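PDB 4GBJ: 6-phosphogluconate dehydrogenase NAD-binding from Dyadobacter fermentans, which probably acts as an NAD(P)-binding oxidoreductase of the 6-phosphogluconate and 3-hydroxyisobutyrate dehydrogenase type. Local coordinates for residues A9-G14 / G63-V68; E30-N35 / T50-A55; G91-M96 / A116-A121. All blocks are in the same frame, centred on the assembly; numbering follows the deposited sequence.

Contact 1 of 3, residues A9-G14 / G63-V68; sequences AFLGLG and GIVFSV
Phe10 and Phe66 pack against each other on one face of a parallel strand pair, 9-11 beside 64-67. Phe10 can be followed outward from CB: CG stands anti to the backbone N (chi1 -154°), and the ring extends from there. CD1 comes 3.7 Å from Phe66 CB, and CE1 lies 3.8 Å from that same CB. Across the ring, CE2 comes 4.2 Å from Val68 CG1. The ring planes are nearly parallel (10°) but strongly offset, with centroids 5.8 Å apart, so there is little face-on stacking and the contact rests on the CB of Phe66. An alanine in place of Phe10 would probably open a gap beside Phe66 CB and Val68 CG1. On the opposite face Val65 CG2 touches both Ala9 CB and Leu11 CD1, 3.6 Å from the latter. Four backbone bonds fix the register, the straightest from Leu11 N to Phe66 O at 2.8 Å. Gly12, in the GxGxxG pattern of a probable dinucleotide-binding loop, has backbone angles that call for glycine, and a CB there would also strike Val68 O. Strand 31-34 flanks 8-11, strand 92-95 flanks 64-67, and helix 143-153 packs on Phe66 through Ile152 and Val153.

Contact 2 of 3, residues E30-N35 / T50-A55; sequences ELVVWN and TVVENA
Val32 pairs with Thr50 and Val33 with Val51 in parallel register, and the backbone bond Val33 N to Thr50 O, 2.8 Å long with 171° at the hydrogen, shows how closely the short strand 50-51 follows 31-34. Leu31 O takes two donors from one residue: Thr50 N arrives nearly in line with the carbonyl, while Thr50 OG1, 3.2 Å away, comes in at a C=O...donor angle of 118°. The threonine hydroxyl reaches that oxygen because chi1 of 42° sets OG1 between its own N and carbonyl carbon. Beside it, Val32 CG2 meets Val52 CG1 at 3.7 Å; on the other face Val33 CG2 touches Val51 CG2 at 3.6 Å.

Past the last bridge the segments spread, with Trp34 and Val52 5.8 Å apart at CA, and the indole bridges the widening. Ala55 CB sits over one face of the five-membered ring of Trp34, 3.9 Å from the centroid and close to the ring normal, a CH-pi contact. In the ring plane, NE1 gives a bent hydrogen bond to Glu53 O at 3.3 Å, meeting that carbonyl from above its plane. One water accepts from Asn35 N and lies near Val52 O across the gap, and beside it a second lies within hydrogen-bonding distance of both Asn35 O and Glu53 O, at 3.0 Å from the former.

Leu78 of helix 72-78 touches both Trp34 and Ala55, and Leu11 of the next strand does the same. The two strands with helix 42-46 between them form a beta-alpha-beta unit at the outer edge, within this chain, of the sheet of a Rossmann-type domain, in its parallel part.

Contact 3 of 3, residues G91-M96 / A116-A121; sequences GVHVSM and AHYVGA
Tyr118 OH is held by two hydroxyls: Ser95 OG across the contact, at 2.6 Å, and Ser104 OG of helix 101-113. Either member of the Ser95-Tyr118 pair could be the donor. Ser95 OG stands anti to its backbone N (chi1 180°), which carries it to the phenol end, and Ser95 CB packs 3.3 Å from Tyr118 CZ. Farther back along the same side chain, Tyr118 CD1 approaches His93 ND1 at 3.6 Å. Here the tyrosine turns its edge toward the imidazole face in an offset edge-to-face pair, with planes at 86° and centroids 5.2 Å apart. Both imidazole nitrogens have further partners, NE2 with Ser67 OG and ND1 with His111 NE2, so bonds at both nitrogens hold the ring's rotation while the tyrosine lies against it.

On the opposite face, which also carries His117, valines and Ala121 meet: Val94 CG1 lies 3.5 Å from Ala121 CB, tighter than usual for two carbons, and Val92 CG1 is 4.2 Å from Val119 CG2. Helix 143-153 covers Val92 and Val94 on this face. Five backbone bonds run the length of the pair, among them Ser95 N to Val119 O at 2.9 Å. Parallel strands 92-95 and 117-124, with helix 101-113 as the crossover between them, make a beta-alpha-beta unit in the sheet of the Rossmann-type domain.

All three contacts join neighbouring strands of one sheet, in the order 50-51, 31-34, 8-11, 64-67, 92-95, 117-124. Contact 1 is buried and lies between the other two in the strand order; its strand 8-11 borders contact 2, and its strand 64-67 borders contact 3. Contacts 2 and 3 do not touch, their centres being about 17 Å apart. Leu13 N to Asn35 OD1 links contact 1 to contact 2, and the backbone bond Val65 N to Val92 O links it to contact 3. The chemistry follows position: mainly apolar packing in contact 1, waters lying between the two segments and exposed residues at the edge in contact 2, and a buried network of hydroxyls and imidazoles in contact 3.

Contact 1 of 3, residues A9-G14 / G63-V68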
ATOM      1  N   ALA B   9      31.675  15.790 -12.505  1.00 33.58           N
ATOM      2  CA  ALA B   9      32.199  14.421 -12.313  1.00 33.72           C
ATOM      3  C   ALA B   9      31.027  13.477 -12.009  1.00 35.56           C
ATOM      4  O   ALA B   9      30.092  13.860 -11.321  1.00 34.04           O
ATOM      5  CB  ALA B   9      33.231  14.367 -11.201  1.00 34.08           C
ATOM      6  N   PHE B  10      31.065  12.274 -12.542  1.00 33.20           N
ATOM      7  CA  PHE B  10      30.006  11.293 -12.375  1.00 32.96           C
ATOM      8  C   PHE B  10      30.629   9.961 -12.047  1.00 38.08           C
ATOM      9  O   PHE B  10      31.219   9.317 -12.909  1.00 39.85           O
ATOM     10  CB  PHE B  10      29.147  11.203 -13.648  1.00 35.42           C
ATOM     11  CG  PHE B  10      27.748  10.736 -13.367  1.00 35.50           C
ATOM     12  CD1 PHE B  10      26.699  11.639 -13.312  1.00 38.61           C
ATOM     13  CD2 PHE B  10      27.479   9.395 -13.150  1.00 37.50           C
ATOM     14  CE1 PHE B  10      25.398  11.204 -13.059  1.00 40.33           C
ATOM     15  CE2 PHE B  10      26.176   8.960 -12.887  1.00 41.36           C
ATOM     16  CZ  PHE B  10      25.141   9.864 -12.853  1.00 39.34           C
ATOM     17  N   LEU B  11      30.481   9.536 -10.810  1.00 34.14           N
ATOM     18  CA  LEU B  11      31.091   8.317 -10.295  1.00 34.52           C
ATOM     19  C   LEU B  11      30.052   7.213 -10.044  1.00 39.57           C
ATOM     20  O   LEU B  11      29.164   7.391  -9.229  1.00 40.05           O
ATOM     21  CB  LEU B  11      31.822   8.662  -9.001  1.00 33.85           C
ATOM     22  CG  LEU B  11      32.801   9.848  -9.068  1.00 38.47           C
ATOM     23  CD1 LEU B  11      33.447  10.080  -7.722  1.00 39.35           C
ATOM     24  CD2 LEU B  11      33.892   9.601 -10.076  1.00 40.24           C
ATOM     25  N   GLY B  12      30.188   6.081 -10.733  1.00 36.08           N
ATOM     26  CA  GLY B  12      29.281   4.950 -10.586  1.00 36.68           C
ATOM     27  C   GLY B  12      28.275   4.945 -11.715  1.00 43.63           C
ATOM     28  O   GLY B  12      27.394   5.804 -11.752  1.00 42.94           O
ATOM     29  N   LEU B  13      28.396   3.967 -12.630  1.00 44.00           N
ATOM     30  CA  LEU B  13      27.627   3.874 -13.853  1.00 45.53           C
ATOM     31  C   LEU B  13      26.890   2.546 -13.954  1.00 51.92           C
ATOM     32  O   LEU B  13      26.899   1.900 -15.009  1.00 53.32           O
ATOM     33  CB  LEU B  13      28.564   4.042 -15.062  1.00 46.16           C
ATOM     34  CG  LEU B  13      29.524   5.235 -15.028  1.00 52.13           C
ATOM     35  CD1 LEU B  13      30.447   5.207 -16.233  1.00 54.00           C
ATOM     36  CD2 LEU B  13      28.769   6.543 -15.019  1.00 55.70           C
ATOM     37  N   GLY B  14      26.181   2.194 -12.900  1.00 47.00           N
ATOM     38  CA  GLY B  14      25.386   0.971 -12.884  1.00 46.99           C
ATOM     39  C   GLY B  14      24.076   1.160 -13.631  1.00 51.68           C
ATOM     40  O   GLY B  14      23.976   2.008 -14.528  1.00 50.75           O
ATOM     41  N   GLY B  63      34.045  22.132  -8.127  1.00 38.96           N
ATOM     42  CA  GLY B  63      33.088  21.595  -9.086  1.00 37.78           C
ATOM     43  C   GLY B  63      31.991  20.746  -8.465  1.00 39.38           C
ATOM     44  O   GLY B  63      31.780  20.780  -7.261  1.00 37.46           O
ATOM     45  N   ILE B  64      31.258  20.003  -9.310  1.00 34.67           N
ATOM     46  CA  ILE B  64      30.142  19.143  -8.937  1.00 32.01           C
ATOM     47  C   ILE B  64      30.520  17.696  -9.182  1.00 35.09           C
ATOM     48  O   ILE B  64      31.061  17.377 -10.233  1.00 36.48           O
ATOM     49  CB  ILE B  64      28.869  19.505  -9.748  1.00 36.02           C
ATOM     50  CG1 ILE B  64      28.361  20.911  -9.387  1.00 36.98           C
ATOM     51  CG2 ILE B  64      27.752  18.467  -9.528  1.00 36.14           C
ATOM     52  CD1 ILE B  64      27.621  21.591 -10.528  1.00 45.47           C
ATOM     53  N   VAL B  65      30.210  16.807  -8.239  1.00 29.78           N
ATOM     54  CA  VAL B  65      30.440  15.384  -8.454  1.00 28.23           C
ATOM     55  C   VAL B  65      29.149  14.645  -8.079  1.00 29.63           C
ATOM     56  O   VAL B  65      28.586  14.906  -7.045  1.00 28.53           O
ATOM     57  CB  VAL B  65      31.680  14.810  -7.717  1.00 32.27           C
ATOM     58  CG1 VAL B  65      31.650  15.127  -6.210  1.00 32.74           C
ATOM     59  CG2 VAL B  65      31.761  13.295  -7.942  1.00 31.73           C
ATOM     60  N   PHE B  66      28.664  13.796  -8.949  1.00 26.61           N
ATOM     61  CA  PHE B  66      27.525  12.926  -8.660  1.00 27.58           C
ATOM     62  C   PHE B  66      28.071  11.556  -8.358  1.00 30.99           C
ATOM     63  O   PHE B  66      29.020  11.163  -9.019  1.00 29.85           O
ATOM     64  CB  PHE B  66      26.568  12.823  -9.851  1.00 29.27           C
ATOM     65  CG  PHE B  66      25.640  13.995 -10.055  1.00 31.09           C
ATOM     66  CD1 PHE B  66      24.293  13.887  -9.768  1.00 33.57           C
ATOM     67  CD2 PHE B  66      26.115  15.209 -10.533  1.00 35.00           C
ATOM     68  CE1 PHE B  66      23.442  14.975  -9.916  1.00 35.13           C
ATOM     69  CE2 PHE B  66      25.254  16.290 -10.699  1.00 37.76           C
ATOM     70  CZ  PHE B  66      23.927  16.172 -10.370  1.00 33.98           C
ATOM     71  N   SER B  67      27.466  10.809  -7.419  1.00 27.22           N
ATOM     72  CA  SER B  67      27.825   9.415  -7.213  1.00 25.55           C
ATOM     73  C   SER B  67      26.584   8.571  -7.069  1.00 31.95           C
ATOM     74  O   SER B  67      25.569   8.996  -6.491  1.00 28.13           O
ATOM     75  CB  SER B  67      28.732   9.231  -6.000  1.00 23.41           C
ATOM     76  OG  SER B  67      28.061   9.476  -4.773  1.00 26.67           O
ATOM     77  N   VAL B  68      26.653   7.366  -7.604  1.00 33.69           N
ATOM     78  CA  VAL B  68      25.553   6.423  -7.432  1.00 33.78           C
ATOM     79  C   VAL B  68      26.216   5.076  -7.361  1.00 37.41           C
ATOM     80  O   VAL B  68      26.854   4.633  -8.327  1.00 33.91           O
ATOM     81  CB  VAL B  68      24.419   6.550  -8.467  1.00 40.65           C
ATOM     82  CG1 VAL B  68      24.889   6.325  -9.873  1.00 43.30           C
ATOM     83  CG2 VAL B  68      23.276   5.595  -8.130  1.00 42.24           C
TER

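Contact 2 of 3, residues E30-N35 / T50-A55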
ATOM      1  N   GLU B  30      28.826  18.747 -19.777  1.00 51.15           N
ATOM      2  CA  GLU B  30      30.070  18.017 -20.027  1.00 51.13           C
ATOM      3  C   GLU B  30      30.319  17.087 -18.823  1.00 52.70           C
ATOM      4  O   GLU B  30      30.258  17.569 -17.684  1.00 52.09           O
ATOM      5  CB  GLU B  30      31.212  19.030 -20.245  1.00 54.33           C
ATOM      6  CG  GLU B  30      32.638  18.486 -20.200  1.00 72.25           C
ATOM      7  CD  GLU B  30      33.709  19.543 -20.434  1.00 98.89           C
ATOM      8  OE1 GLU B  30      33.545  20.691 -19.952  1.00 81.05           O
ATOM      9  OE2 GLU B  30      34.725  19.217 -21.089  1.00 97.91           O
ATOM     10  N   LEU B  31      30.528  15.758 -19.058  1.00 47.19           N
ATOM     11  CA  LEU B  31      30.771  14.802 -17.974  1.00 46.12           C
ATOM     12  C   LEU B  31      32.116  14.122 -18.054  1.00 51.06           C
ATOM     13  O   LEU B  31      32.471  13.614 -19.114  1.00 52.19           O
ATOM     14  CB  LEU B  31      29.733  13.645 -17.921  1.00 45.97           C
ATOM     15  CG  LEU B  31      28.249  13.921 -17.707  1.00 50.06           C
ATOM     16  CD1 LEU B  31      27.539  12.653 -17.390  1.00 50.27           C
ATOM     17  CD2 LEU B  31      28.014  14.867 -16.614  1.00 55.22           C
ATOM     18  N   VAL B  32      32.771  13.949 -16.877  1.00 46.62           N
ATOM     19  CA  VAL B  32      33.991  13.161 -16.719  1.00 45.78           C
ATOM     20  C   VAL B  32      33.551  12.028 -15.791  1.00 49.08           C
ATOM     21  O   VAL B  32      33.133  12.258 -14.644  1.00 46.72           O
ATOM     22  CB  VAL B  32      35.258  13.935 -16.288  1.00 49.87           C
ATOM     23  CG1 VAL B  32      35.057  14.741 -15.009  1.00 49.85           C
ATOM     24  CG2 VAL B  32      36.463  13.002 -16.193  1.00 49.78           C
ATOM     25  N   VAL B  33      33.510  10.818 -16.355  1.00 45.16           N
ATOM     26  CA  VAL B  33      32.915   9.663 -15.707  1.00 43.27           C
ATOM     27  C   VAL B  33      33.939   8.650 -15.268  1.00 47.50           C
ATOM     28  O   VAL B  33      35.088   8.654 -15.699  1.00 47.44           O
ATOM     29  CB  VAL B  33      31.829   9.015 -16.576  1.00 46.28           C
ATOM     30  CG1 VAL B  33      30.806  10.054 -17.035  1.00 45.14           C
ATOM     31  CG2 VAL B  33      32.411   8.251 -17.776  1.00 47.63           C
ATOM     32  N   TRP B  34      33.507   7.813 -14.346  1.00 45.48           N
ATOM     33  CA  TRP B  34      34.320   6.759 -13.748  1.00 45.79           C
ATOM     34  C   TRP B  34      33.433   5.659 -13.237  1.00 49.97           C
ATOM     35  O   TRP B  34      32.305   5.895 -12.784  1.00 45.74           O
ATOM     36  CB  TRP B  34      35.173   7.308 -12.606  1.00 44.78           C
ATOM     37  CG  TRP B  34      35.983   6.282 -11.864  1.00 47.28           C
ATOM     38  CD1 TRP B  34      37.285   5.944 -12.091  1.00 51.51           C
ATOM     39  CD2 TRP B  34      35.565   5.521 -10.717  1.00 47.28           C
ATOM     40  NE1 TRP B  34      37.700   5.002 -11.176  1.00 51.66           N
ATOM     41  CE2 TRP B  34      36.671   4.736 -10.310  1.00 52.23           C
ATOM     42  CE3 TRP B  34      34.363   5.421 -10.000  1.00 47.44           C
ATOM     43  CZ2 TRP B  34      36.597   3.842  -9.246  1.00 52.12           C
ATOM     44  CZ3 TRP B  34      34.302   4.556  -8.921  1.00 49.79           C
ATOM     45  CH2 TRP B  34      35.402   3.760  -8.569  1.00 52.23           C
ATOM     46  N   ASN B  35      33.960   4.456 -13.272  1.00 51.55           N
ATOM     47  CA  ASN B  35      33.252   3.299 -12.754  1.00 53.35           C
ATOM     48  C   ASN B  35      34.260   2.246 -12.362  1.00 63.10           C
ATOM     49  O   ASN B  35      35.263   2.100 -13.066  1.00 64.81           O
ATOM     50  CB  ASN B  35      32.293   2.788 -13.832  1.00 50.73           C
ATOM     51  CG  ASN B  35      31.251   1.849 -13.300  1.00 61.58           C
ATOM     52  OD1 ASN B  35      30.483   2.196 -12.402  1.00 53.49           O
ATOM     53  ND2 ASN B  35      31.140   0.667 -13.876  1.00 59.37           N
ATOM     54  N   THR B  50      33.922  12.136 -21.127  1.00 60.37           N
ATOM     55  CA  THR B  50      35.333  11.736 -21.028  1.00 60.52           C
ATOM     56  C   THR B  50      35.428  10.708 -19.864  1.00 61.67           C
ATOM     57  O   THR B  50      34.631  10.764 -18.932  1.00 59.98           O
ATOM     58  CB  THR B  50      36.226  12.973 -20.854  1.00 69.71           C
ATOM     59  OG1 THR B  50      35.604  13.878 -19.934  1.00 69.34           O
ATOM     60  CG2 THR B  50      36.463  13.696 -22.171  1.00 74.24           C
ATOM     61  N   VAL B  51      36.361   9.753 -19.952  1.00 73.37           N
ATOM     62  CA  VAL B  51      36.541   8.697 -18.957  1.00 69.82           C
ATOM     63  C   VAL B  51      37.900   8.838 -18.304  1.00 70.81           C
ATOM     64  O   VAL B  51      38.850   9.243 -18.973  1.00 73.42           O
ATOM     65  CB  VAL B  51      36.391   7.310 -19.649  1.00 76.03           C
ATOM     66  CG1 VAL B  51      36.861   6.165 -18.756  1.00 75.18           C
ATOM     67  CG2 VAL B  51      34.955   7.072 -20.063  1.00 76.01           C
ATOM     68  N   VAL B  52      38.008   8.480 -17.009  1.00 61.88           N
ATOM     69  CA  VAL B  52      39.287   8.478 -16.293  1.00 60.10           C
ATOM     70  C   VAL B  52      39.473   7.116 -15.627  1.00 61.60           C
ATOM     71  O   VAL B  52      38.509   6.415 -15.361  1.00 58.14           O
ATOM     72  CB  VAL B  52      39.473   9.641 -15.282  1.00 60.94           C
ATOM     73  CG1 VAL B  52      39.556  10.985 -16.001  1.00 61.74           C
ATOM     74  CG2 VAL B  52      38.388   9.659 -14.219  1.00 57.13           C
ATOM     75  N   GLU B  53      40.729   6.752 -15.377  1.00 61.70           N
ATOM     76  CA  GLU B  53      41.110   5.472 -14.780  1.00 62.83           C
ATOM     77  C   GLU B  53      40.901   5.460 -13.261  1.00 62.26           C
ATOM     78  O   GLU B  53      40.552   4.408 -12.721  1.00 60.89           O
ATOM     79  CB  GLU B  53      42.587   5.170 -15.116  1.00 67.93           C
ATOM     80  CG  GLU B  53      42.994   3.728 -14.865  1.00 79.94           C
ATOM     81  CD  GLU B  53      44.355   3.402 -15.439  1.00 92.22           C
ATOM     82  OE1 GLU B  53      45.288   4.216 -15.244  1.00 84.76           O
ATOM     83  OE2 GLU B  53      44.491   2.340 -16.087  1.00 82.78           O
ATOM     84  N   ASN B  54      41.142   6.610 -12.575  1.00 56.62           N
ATOM     85  CA  ASN B  54      40.976   6.740 -11.113  1.00 54.00           C
ATOM     86  C   ASN B  54      39.954   7.835 -10.765  1.00 53.19           C
ATOM     87  O   ASN B  54      39.982   8.905 -11.354  1.00 54.21           O
ATOM     88  CB  ASN B  54      42.317   7.045 -10.456  1.00 58.29           C
ATOM     89  CG  ASN B  54      43.333   5.958 -10.680  1.00 74.14           C
ATOM     90  OD1 ASN B  54      43.134   4.810 -10.280  1.00 70.10           O
ATOM     91  ND2 ASN B  54      44.437   6.278 -11.324  1.00 67.01           N
ATOM     92  N   ALA B  55      39.048   7.563  -9.835  1.00 46.04           N
ATOM     93  CA  ALA B  55      37.995   8.507  -9.459  1.00 43.66           C
ATOM     94  C   ALA B  55      38.501   9.931  -9.094  1.00 46.20           C
ATOM     95  O   ALA B  55      37.841  10.915  -9.440  1.00 45.30           O
ATOM     96  CB  ALA B  55      37.178   7.952  -8.303  1.00 42.03           C
TER
HETATM   97  O   HOH W   1      36.155   4.191 -15.235  1.00 57.78           O
HETATM   98  O   HOH W   2      38.108   2.589 -13.933  1.00 59.13           O

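Contact 3 of 3, residues G91-M96 / A116-A121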
ATOM      1  N   GLY B  91      32.905  23.006  -3.482  1.00 37.21           N
ATOM      2  CA  GLY B  91      32.634  21.804  -4.248  1.00 35.10           C
ATOM      3  C   GLY B  91      31.339  21.197  -3.740  1.00 36.36           C
ATOM      4  O   GLY B  91      30.965  21.413  -2.581  1.00 36.55           O
ATOM      5  N   VAL B  92      30.588  20.548  -4.616  1.00 32.26           N
ATOM      6  CA  VAL B  92      29.292  19.964  -4.247  1.00 30.47           C
ATOM      7  C   VAL B  92      29.243  18.497  -4.676  1.00 32.75           C
ATOM      8  O   VAL B  92      29.522  18.201  -5.833  1.00 31.48           O
ATOM      9  CB  VAL B  92      28.101  20.750  -4.858  1.00 35.13           C
ATOM     10  CG1 VAL B  92      26.770  20.091  -4.501  1.00 33.26           C
ATOM     11  CG2 VAL B  92      28.104  22.205  -4.394  1.00 38.46           C
ATOM     12  N   HIS B  93      28.880  17.586  -3.735  1.00 28.28           N
ATOM     13  CA  HIS B  93      28.733  16.166  -3.989  1.00 25.78           C
ATOM     14  C   HIS B  93      27.253  15.804  -3.877  1.00 27.80           C
ATOM     15  O   HIS B  93      26.667  15.995  -2.821  1.00 28.59           O
ATOM     16  CB  HIS B  93      29.573  15.350  -2.985  1.00 26.39           C
ATOM     17  CG  HIS B  93      29.347  13.855  -3.043  1.00 27.78           C
ATOM     18  ND1 HIS B  93      29.804  13.020  -2.031  1.00 28.91           N
ATOM     19  CD2 HIS B  93      28.784  13.084  -4.015  1.00 27.68           C
ATOM     20  CE1 HIS B  93      29.426  11.796  -2.372  1.00 26.81           C
ATOM     21  NE2 HIS B  93      28.825  11.786  -3.573  1.00 26.61           N
ATOM     22  N   VAL B  94      26.648  15.375  -4.973  1.00 27.22           N
ATOM     23  CA  VAL B  94      25.256  14.907  -5.049  1.00 27.71           C
ATOM     24  C   VAL B  94      25.318  13.390  -4.910  1.00 28.99           C
ATOM     25  O   VAL B  94      25.723  12.668  -5.815  1.00 28.72           O
ATOM     26  CB  VAL B  94      24.560  15.365  -6.347  1.00 30.92           C
ATOM     27  CG1 VAL B  94      23.071  15.026  -6.307  1.00 29.08           C
ATOM     28  CG2 VAL B  94      24.752  16.859  -6.552  1.00 31.12           C
ATOM     29  N   SER B  95      24.951  12.927  -3.750  1.00 24.86           N
ATOM     30  CA  SER B  95      25.119  11.551  -3.344  1.00 22.99           C
ATOM     31  C   SER B  95      23.776  10.838  -3.491  1.00 25.44           C
ATOM     32  O   SER B  95      22.854  11.018  -2.694  1.00 25.21           O
ATOM     33  CB  SER B  95      25.653  11.545  -1.915  1.00 24.73           C
ATOM     34  OG  SER B  95      25.858  10.238  -1.400  1.00 28.89           O
HETATM   35  N   MSE B  96      23.639  10.108  -4.553  1.00 23.29           N
HETATM   36  CA  MSE B  96      22.348   9.465  -4.904  1.00 22.43           C
HETATM   37  C   MSE B  96      22.203   8.014  -4.468  1.00 30.36           C
HETATM   38  O   MSE B  96      21.144   7.434  -4.675  1.00 29.75           O
HETATM   39  CB  MSE B  96      22.142   9.571  -6.381  1.00 23.06           C
HETATM   40  CG  MSE B  96      22.216  11.025  -6.853  1.00 26.20           C
HETATM   41 SE   MSE B  96      21.635  11.238  -8.679  0.64 28.46          SE
HETATM   42  CE  MSE B  96      23.079  10.385  -9.484  1.00 27.98           C
ATOM     43  N   ALA B 116      33.550  21.908   1.329  1.00 35.85           N
ATOM     44  CA  ALA B 116      32.700  21.282   0.309  1.00 34.56           C
ATOM     45  C   ALA B 116      31.324  20.978   0.915  1.00 39.55           C
ATOM     46  O   ALA B 116      31.169  21.014   2.139  1.00 41.02           O
ATOM     47  CB  ALA B 116      33.351  20.003  -0.209  1.00 34.07           C
ATOM     48  N   HIS B 117      30.340  20.638   0.083  1.00 33.49           N
ATOM     49  CA  HIS B 117      28.991  20.367   0.566  1.00 30.46           C
ATOM     50  C   HIS B 117      28.499  19.021   0.072  1.00 33.49           C
ATOM     51  O   HIS B 117      28.532  18.736  -1.122  1.00 31.25           O
ATOM     52  CB  HIS B 117      28.004  21.460   0.116  1.00 32.44           C
ATOM     53  CG  HIS B 117      28.456  22.859   0.392  1.00 38.21           C
ATOM     54  ND1 HIS B 117      28.365  23.392   1.648  1.00 41.39           N
ATOM     55  CD2 HIS B 117      28.921  23.810  -0.455  1.00 42.25           C
ATOM     56  CE1 HIS B 117      28.795  24.640   1.551  1.00 43.50           C
ATOM     57  NE2 HIS B 117      29.201  24.915   0.314  1.00 44.28           N
ATOM     58  N   TYR B 118      27.979  18.228   0.995  1.00 30.06           N
ATOM     59  CA  TYR B 118      27.370  16.959   0.696  1.00 27.62           C
ATOM     60  C   TYR B 118      25.873  17.130   0.589  1.00 30.05           C
ATOM     61  O   TYR B 118      25.261  17.658   1.504  1.00 29.82           O
ATOM     62  CB  TYR B 118      27.703  15.961   1.789  1.00 27.14           C
ATOM     63  CG  TYR B 118      27.111  14.593   1.558  1.00 26.94           C
ATOM     64  CD1 TYR B 118      27.865  13.579   0.983  1.00 28.97           C
ATOM     65  CD2 TYR B 118      25.837  14.276   2.021  1.00 25.57           C
ATOM     66  CE1 TYR B 118      27.391  12.281   0.916  1.00 28.81           C
ATOM     67  CE2 TYR B 118      25.309  12.998   1.854  1.00 24.79           C
ATOM     68  CZ  TYR B 118      26.094  12.002   1.307  1.00 29.60           C
ATOM     69  OH  TYR B 118      25.611  10.734   1.135  1.00 28.64           O
ATOM     70  N   VAL B 119      25.296  16.719  -0.522  1.00 25.30           N
ATOM     71  CA  VAL B 119      23.829  16.738  -0.703  1.00 25.30           C
ATOM     72  C   VAL B 119      23.318  15.308  -0.785  1.00 26.68           C
ATOM     73  O   VAL B 119      23.716  14.587  -1.692  1.00 28.66           O
ATOM     74  CB  VAL B 119      23.433  17.538  -1.945  1.00 28.87           C
ATOM     75  CG1 VAL B 119      21.945  17.366  -2.259  1.00 29.72           C
ATOM     76  CG2 VAL B 119      23.758  19.012  -1.732  1.00 30.03           C
ATOM     77  N   GLY B 120      22.484  14.910   0.176  1.00 22.27           N
ATOM     78  CA  GLY B 120      21.827  13.612   0.160  1.00 21.62           C
ATOM     79  C   GLY B 120      20.756  13.638  -0.890  1.00 26.86           C
ATOM     80  O   GLY B 120      19.939  14.563  -0.890  1.00 28.65           O
ATOM     81  N   ALA B 121      20.869  12.781  -1.913  1.00 25.36           N
ATOM     82  CA  ALA B 121      19.974  12.896  -3.088  1.00 26.33           C
ATOM     83  C   ALA B 121      19.471  11.559  -3.574  1.00 27.47           C
ATOM     84  O   ALA B 121      19.554  11.279  -4.760  1.00 25.70           O
ATOM     85  CB  ALA B 121      20.686  13.618  -4.222  1.00 28.00           C
TER